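Local atomic coordinates of endoglucanase (Clostridium thermocellum, PDB entry 2E4T), a protein that hydrolyses beta-1,4-glucan chains such as cellulose and probably xyloglucan, this chain being the glycoside hydrolase family 44 part of a larger multidomain enzyme. Residues A236-L241 with W256-Y261; T358-G363 with Y387-W392. One frame throughout, in Å; residues are numbered along the deposited sequence.

Contact 1: A236-L241 with W256-Y261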
loop_
_atom_site.group_PDB
_atom_site.type_symbol
_atom_site.label_atom_id
_atom_site.label_comp_id
_atom_site.label_asym_id
_atom_site.label_seq_id
_atom_site.Cartn_x
_atom_site.Cartn_y
_atom_site.Cartn_z
ATOM N N ALA A 236 -10.327 9.976 -9.230
ATOM C CA ALA A 236 -11.716 10.443 -9.327
ATOM C C ALA A 236 -12.550 10.051 -8.099
ATOM O O ALA A 236 -13.500 10.754 -7.743
ATOM C CB ALA A 236 -12.384 9.944 -10.609
ATOM N N ALA A 237 -12.218 8.927 -7.463
ATOM C CA ALA A 237 -12.861 8.590 -6.202
ATOM C C ALA A 237 -12.397 9.496 -5.054
ATOM O O ALA A 237 -13.195 9.879 -4.190
ATOM C CB ALA A 237 -12.664 7.118 -5.855
ATOM N N TYR A 238 -11.085 9.827 -5.034
ATOM C CA TYR A 238 -10.599 10.800 -4.040
ATOM C C TYR A 238 -11.385 12.109 -4.163
ATOM O O TYR A 238 -11.673 12.779 -3.162
ATOM C CB TYR A 238 -9.125 11.186 -4.249
ATOM C CG TYR A 238 -8.054 10.121 -4.224
ATOM C CD1 TYR A 238 -8.280 8.744 -4.272
ATOM C CD2 TYR A 238 -6.717 10.566 -4.261
ATOM C CE1 TYR A 238 -7.231 7.858 -4.415
ATOM C CE2 TYR A 238 -5.667 9.678 -4.373
ATOM C CZ TYR A 238 -5.893 8.321 -4.466
ATOM O OH TYR A 238 -4.826 7.493 -4.634
ATOM N N GLU A 239 -11.658 12.513 -5.418
ATOM C CA GLU A 239 -12.222 13.846 -5.604
ATOM C C GLU A 239 -13.723 13.896 -5.328
ATOM O O GLU A 239 -14.199 14.789 -4.614
ATOM C CB GLU A 239 -11.910 14.391 -7.011
ATOM C CG GLU A 239 -12.153 15.886 -7.054
ATOM C CD GLU A 239 -11.986 16.542 -8.387
ATOM O OE1 GLU A 239 -11.540 15.931 -9.352
ATOM O OE2 GLU A 239 -12.310 17.771 -8.465
ATOM N N THR A 240 -14.485 12.958 -5.886
ATOM C CA THR A 240 -15.949 13.040 -5.888
ATOM C C THR A 240 -16.609 11.681 -5.596
ATOM O O THR A 240 -17.835 11.547 -5.809
ATOM C CB THR A 240 -16.473 13.518 -7.266
ATOM O OG1 THR A 240 -16.170 12.497 -8.223
ATOM C CG2 THR A 240 -15.886 14.859 -7.673
ATOM N N LEU A 241 -15.848 10.690 -5.120
ATOM C CA LEU A 241 -16.401 9.350 -4.920
ATOM C C LEU A 241 -17.055 8.881 -6.228
ATOM O O LEU A 241 -18.114 8.277 -6.270
ATOM C CB LEU A 241 -17.299 9.283 -3.695
ATOM C CG LEU A 241 -17.614 7.867 -3.173
ATOM C CD1 LEU A 241 -16.356 7.184 -2.626
ATOM C CD2 LEU A 241 -18.676 7.958 -2.072
ATOM N N TRP A 256 -12.711 18.275 -1.724
ATOM C CA TRP A 256 -12.744 16.941 -2.332
ATOM C C TRP A 256 -13.324 15.970 -1.324
ATOM O O TRP A 256 -13.406 16.268 -0.093
ATOM C CB TRP A 256 -11.406 16.462 -2.883
ATOM C CG TRP A 256 -10.216 16.392 -1.985
ATOM C CD1 TRP A 256 -10.005 16.992 -0.746
ATOM C CD2 TRP A 256 -8.977 15.744 -2.316
ATOM N NE1 TRP A 256 -8.709 16.755 -0.321
ATOM C CE2 TRP A 256 -8.072 15.989 -1.255
ATOM C CE3 TRP A 256 -8.560 14.994 -3.422
ATOM C CZ2 TRP A 256 -6.767 15.517 -1.286
ATOM C CZ3 TRP A 256 -7.270 14.536 -3.452
ATOM C CH2 TRP A 256 -6.382 14.793 -2.387
ATOM N N PHE A 257 -13.706 14.796 -1.808
ATOM C CA PHE A 257 -14.271 13.738 -0.982
ATOM C C PHE A 257 -13.318 13.331 0.137
ATOM O O PHE A 257 -13.800 13.024 1.256
ATOM C CB PHE A 257 -14.711 12.534 -1.826
ATOM C CG PHE A 257 -15.229 11.434 -0.973
ATOM C CD1 PHE A 257 -16.502 11.477 -0.436
ATOM C CD2 PHE A 257 -14.408 10.342 -0.679
ATOM C CE1 PHE A 257 -16.948 10.489 0.445
ATOM C CE2 PHE A 257 -14.844 9.346 0.191
ATOM C CZ PHE A 257 -16.121 9.411 0.757
ATOM N N ILE A 258 -12.002 13.338 -0.087
ATOM C CA ILE A 258 -11.081 13.016 1.017
ATOM C C ILE A 258 -11.385 13.836 2.249
ATOM O O ILE A 258 -11.409 13.312 3.384
ATOM C CB ILE A 258 -9.629 13.323 0.547
ATOM C CG1 ILE A 258 -9.197 12.403 -0.617
ATOM C CG2 ILE A 258 -8.660 13.267 1.712
ATOM C CD1 ILE A 258 -9.102 10.932 -0.272
ATOM N N ASP A 259 -11.624 15.159 2.080
ATOM C CA ASP A 259 -11.896 16.013 3.256
ATOM C C ASP A 259 -13.203 15.656 3.927
ATOM O O ASP A 259 -13.305 15.676 5.168
ATOM C CB ASP A 259 -11.958 17.478 2.817
ATOM C CG ASP A 259 -10.587 18.035 2.425
ATOM O OD1 ASP A 259 -9.562 17.434 2.792
ATOM O OD2 ASP A 259 -10.590 19.133 1.789
ATOM N N TYR A 260 -14.251 15.392 3.124
ATOM C CA TYR A 260 -15.547 14.971 3.670
ATOM C C TYR A 260 -15.376 13.683 4.493
ATOM O O TYR A 260 -15.898 13.557 5.618
ATOM C CB TYR A 260 -16.527 14.764 2.533
ATOM C CG TYR A 260 -17.859 14.163 2.943
ATOM C CD1 TYR A 260 -18.962 14.980 3.208
ATOM C CD2 TYR A 260 -18.031 12.794 2.989
ATOM C CE1 TYR A 260 -20.199 14.442 3.512
ATOM C CE2 TYR A 260 -19.275 12.234 3.303
ATOM C CZ TYR A 260 -20.353 13.069 3.547
ATOM O OH TYR A 260 -21.584 12.475 3.795
ATOM N N TYR A 261 -14.656 12.705 3.916
ATOM C CA TYR A 261 -14.503 11.425 4.627
ATOM C C TYR A 261 -13.798 11.625 5.944
ATOM O O TYR A 261 -14.237 11.132 6.998
ATOM C CB TYR A 261 -13.708 10.456 3.708
ATOM C CG TYR A 261 -13.550 9.096 4.263
ATOM C CD1 TYR A 261 -14.595 8.177 4.223
ATOM C CD2 TYR A 261 -12.333 8.675 4.835
ATOM C CE1 TYR A 261 -14.468 6.887 4.705
ATOM C CE2 TYR A 261 -12.202 7.368 5.313
ATOM C CZ TYR A 261 -13.221 6.478 5.218
ATOM O OH TYR A 261 -13.003 5.181 5.648
#
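Inside the TIM-barrel crossover that runs from strand 226-232 to strand 279-284, the carboxyl end of helix 235-240 meets the first turn of helix 257-272, with the carbonyl oxygens of Tyr-238 and Glu-239 meeting Phe-257 and Ile-258. The short helical segments come within 7.7 Å at their axes. Two amides of the second helix's opening turn, where no preceding turn can supply acceptors, find carbonyls of the first helix instead. Ile-258 N donates to Tyr-238 O (3.1 Å) in the plane of the carbonyl, whereas Phe-257 N reaches Glu-239 O (2.8 Å) from above its plane. Trp-256, the N-cap residue, has CG between its backbone N and carbonyl carbon (chi1 57°), and its indole lies beside Tyr-238, with Trp-256 CZ3 3.9 Å from Tyr-238 CB. The same Tyr-238 CB is met by Ile-258 CG1 at 3.8 Å, the side chains lying side by side. Outside, Tyr-238 OH bonds His-283 O, and Trp-256 NE1 bonds Ser-345 OG. Leu-241, just past the first helix with positive phi, covers one face of the Phe-257 ring: its CB sits 4.1 Å from the centroid in a CH-pi contact, while Leu-241 CD1 touches Phe-257 CE2 and Leu-241 CD2 touches Phe-257 CE1.

Contact 2: T358-G363 with Y387-W392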
loop_
_atom_site.group_PDB
_atom_site.type_symbol
_atom_site.label_atom_id
_atom_site.label_comp_id
_atom_site.label_asym_id
_atom_site.label_seq_id
_atom_site.Cartn_x
_atom_site.Cartn_y
_atom_site.Cartn_z
ATOM N N THR A 358 -2.540 1.229 -0.363
ATOM C CA THR A 358 -2.726 -0.208 -0.238
ATOM C C THR A 358 -2.750 -0.965 -1.588
ATOM O O THR A 358 -2.732 -2.207 -1.577
ATOM C CB THR A 358 -3.967 -0.539 0.590
ATOM O OG1 THR A 358 -5.108 -0.002 -0.050
ATOM C CG2 THR A 358 -3.777 -0.127 2.038
ATOM N N GLU A 359 -2.737 -0.237 -2.702
ATOM C CA GLU A 359 -2.414 -0.818 -3.992
ATOM C C GLU A 359 -1.676 0.266 -4.770
ATOM O O GLU A 359 -2.076 1.450 -4.736
ATOM C CB GLU A 359 -3.615 -1.244 -4.840
ATOM C CG GLU A 359 -4.434 -2.341 -4.207
ATOM C CD GLU A 359 -5.611 -2.826 -5.029
ATOM O OE1 GLU A 359 -5.628 -2.618 -6.277
ATOM O OE2 GLU A 359 -6.513 -3.481 -4.422
ATOM N N TYR A 360 -0.649 -0.126 -5.516
ATOM C CA TYR A 360 0.041 0.734 -6.444
ATOM C C TYR A 360 0.902 -0.196 -7.320
ATOM O O TYR A 360 1.208 -1.349 -6.945
ATOM C CB TYR A 360 0.940 1.781 -5.742
ATOM C CG TYR A 360 2.095 1.170 -4.957
ATOM C CD1 TYR A 360 3.329 1.006 -5.566
ATOM C CD2 TYR A 360 1.936 0.730 -3.657
ATOM C CE1 TYR A 360 4.392 0.411 -4.931
ATOM C CE2 TYR A 360 3.005 0.131 -2.968
ATOM C CZ TYR A 360 4.215 -0.036 -3.620
ATOM O OH TYR A 360 5.289 -0.645 -3.024
ATOM N N ASP A 361 1.328 0.335 -8.476
ATOM C CA ASP A 361 2.232 -0.371 -9.409
ATOM C C ASP A 361 2.693 0.667 -10.396
ATOM O O ASP A 361 1.874 1.246 -11.110
ATOM C CB ASP A 361 1.475 -1.495 -10.096
ATOM C CG ASP A 361 2.279 -2.207 -11.190
ATOM O OD1 ASP A 361 3.512 -2.057 -11.239
ATOM O OD2 ASP A 361 1.635 -2.984 -11.982
ATOM N N TYR A 362 4.031 0.905 -10.438
ATOM C CA TYR A 362 4.613 1.851 -11.379
ATOM C C TYR A 362 4.954 1.210 -12.737
ATOM O O TYR A 362 5.464 1.913 -13.630
ATOM C CB TYR A 362 5.814 2.569 -10.744
ATOM C CG TYR A 362 5.359 3.708 -9.865
ATOM C CD1 TYR A 362 4.631 3.468 -8.677
ATOM C CD2 TYR A 362 5.555 5.029 -10.256
ATOM C CE1 TYR A 362 4.071 4.504 -7.944
ATOM C CE2 TYR A 362 5.035 6.075 -9.523
ATOM C CZ TYR A 362 4.256 5.816 -8.390
ATOM O OH TYR A 362 3.673 6.806 -7.632
ATOM N N GLY A 363 4.620 -0.064 -12.886
ATOM C CA GLY A 363 4.855 -0.724 -14.160
ATOM C C GLY A 363 6.308 -1.097 -14.346
ATOM O O GLY A 363 7.176 -0.932 -13.486
ATOM N N TYR A 387 2.372 5.354 6.355
ATOM C CA TYR A 387 2.365 4.347 7.408
ATOM C C TYR A 387 2.481 2.904 6.900
ATOM O O TYR A 387 3.167 2.059 7.497
ATOM C CB TYR A 387 1.046 4.491 8.181
ATOM C CG TYR A 387 0.841 3.474 9.259
ATOM C CD1 TYR A 387 1.693 3.408 10.368
ATOM C CD2 TYR A 387 -0.238 2.591 9.200
ATOM C CE1 TYR A 387 1.478 2.471 11.373
ATOM C CE2 TYR A 387 -0.477 1.679 10.241
ATOM C CZ TYR A 387 0.380 1.651 11.333
ATOM O OH TYR A 387 0.190 0.784 12.383
ATOM N N LEU A 388 1.773 2.596 5.817
ATOM C CA LEU A 388 1.727 1.225 5.309
ATOM C C LEU A 388 1.573 1.350 3.799
ATOM O O LEU A 388 0.867 2.237 3.305
ATOM C CB LEU A 388 0.575 0.438 5.960
ATOM C CG LEU A 388 0.382 -1.006 5.486
ATOM C CD1 LEU A 388 -0.124 -1.883 6.617
ATOM C CD2 LEU A 388 -0.572 -1.113 4.295
ATOM N N ALA A 389 2.209 0.415 3.056
ATOM C CA ALA A 389 1.985 0.369 1.611
ATOM C C ALA A 389 2.147 -1.078 1.189
ATOM O O ALA A 389 2.969 -1.820 1.721
ATOM C CB ALA A 389 2.938 1.311 0.870
ATOM N N THR A 390 1.339 -1.435 0.172
ATOM C CA THR A 390 1.336 -2.798 -0.345
ATOM C C THR A 390 1.238 -2.769 -1.877
ATOM O O THR A 390 0.203 -2.380 -2.438
ATOM C CB THR A 390 0.194 -3.667 0.328
ATOM O OG1 THR A 390 -1.012 -2.922 0.423
ATOM C CG2 THR A 390 0.571 -4.071 1.729
ATOM N N PHE A 391 2.334 -3.178 -2.524
ATOM C CA PHE A 391 2.383 -3.277 -3.981
ATOM C C PHE A 391 1.334 -4.282 -4.470
ATOM O O PHE A 391 1.104 -5.327 -3.816
ATOM C CB PHE A 391 3.791 -3.778 -4.353
ATOM C CG PHE A 391 3.972 -4.120 -5.817
ATOM C CD1 PHE A 391 4.006 -3.135 -6.803
ATOM C CD2 PHE A 391 4.112 -5.454 -6.204
ATOM C CE1 PHE A 391 4.150 -3.477 -8.139
ATOM C CE2 PHE A 391 4.277 -5.796 -7.531
ATOM C CZ PHE A 391 4.288 -4.815 -8.488
ATOM N N TRP A 392 0.715 -4.018 -5.626
ATOM C CA TRP A 392 -0.174 -4.960 -6.271
ATOM C C TRP A 392 0.481 -5.458 -7.559
ATOM O O TRP A 392 0.730 -4.654 -8.462
ATOM C CB TRP A 392 -1.555 -4.350 -6.572
ATOM C CG TRP A 392 -2.500 -5.389 -7.134
ATOM C CD1 TRP A 392 -2.539 -5.884 -8.404
ATOM C CD2 TRP A 392 -3.500 -6.141 -6.396
ATOM N NE1 TRP A 392 -3.491 -6.901 -8.520
ATOM C CE2 TRP A 392 -4.081 -7.074 -7.295
ATOM C CE3 TRP A 392 -3.949 -6.116 -5.079
ATOM C CZ2 TRP A 392 -5.077 -7.988 -6.877
ATOM C CZ3 TRP A 392 -4.948 -7.034 -4.675
ATOM C CH2 TRP A 392 -5.506 -7.937 -5.579
HETATM O O HOH W 1 -0.545 -4.226 -10.873
#
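The carbonyl oxygen of Thr-358 is gripped by two groups: the hydroxyl Thr-390 OG1, which donates to Thr-358 O at 2.7 Å from above the carbonyl plane, and Asn-31 ND2. The same amide nitrogen of Asn-31 also holds Phe-391 O, so one side chain from outside ties the two segments together. Further along, Trp-392 N points straight at Tyr-360 O (3.0 Å). By contrast, Tyr-360 N is buried here with no partner in the model.

Tyr-360 CG lies between the backbone N and carbonyl carbon (chi1 64°), and beyond it the side chain crosses that of Phe-391 at about a right angle. Phe-391 CA stands over one face, 3.9 Å from the Tyr-360 centroid. The Phe-391 ring turns its edge to the Tyr-360 face in a T-shaped pair, centroids 5.9 Å apart and planes at 67°. Ala-389 CB meets Tyr-360 CE2, and Tyr-360 OH goes on to bond Gln-374 NE2 of helix 368-384. That helix is the crossover between neighbouring parallel strands 354-360 and 388-391, making this a beta-alpha-beta unit of the TIM barrel, joined here at the C-terminal strand ends, where such barrels carry their active sites.

There Glu-359, extended beyond CG, runs alongside Trp-392 with the planes of its carboxylate and the indole 29° apart; Glu-359 CD comes to 3.7 Å from Trp-392 CE3. Arg-42 and Tyr-285 hold the carboxylate oxygens, and a glycerol, probably from the crystallisation liquor, lies close to the Trp-392 side chain. Asp-361 closes the far end of the contact: its OD1 accepts from Gly-363 N (2.8 Å) in an Asx turn and also meets the edge of the Phe-391 ring. A water donates both to Asp-361 OD2 (2.7 Å) and to Trp-392 O (2.8 Å).

How the contacts relate
Both contacts are buried, but they lie at different distances from the centre of the chain: about 4 Å for the centre of contact 2 and about 19 Å for that of contact 1, with 20 Å between their own centres. Contact 1 joins two helices of one crossover through backbone carbonyls and amides, with apolar side chains around them. Contact 2 joins two neighbouring strands and adds hydroxyl, carboxylate and water to aromatic packing, at the C-terminal ends of barrel strands, the side on which TIM barrels carry their active sites. Strand 279-284 links them: it packs against Tyr-238 and Ile-258 of contact 1, and its Val-282 and Trp-284 pair by backbone with Thr-358 and Glu-359 of contact 2.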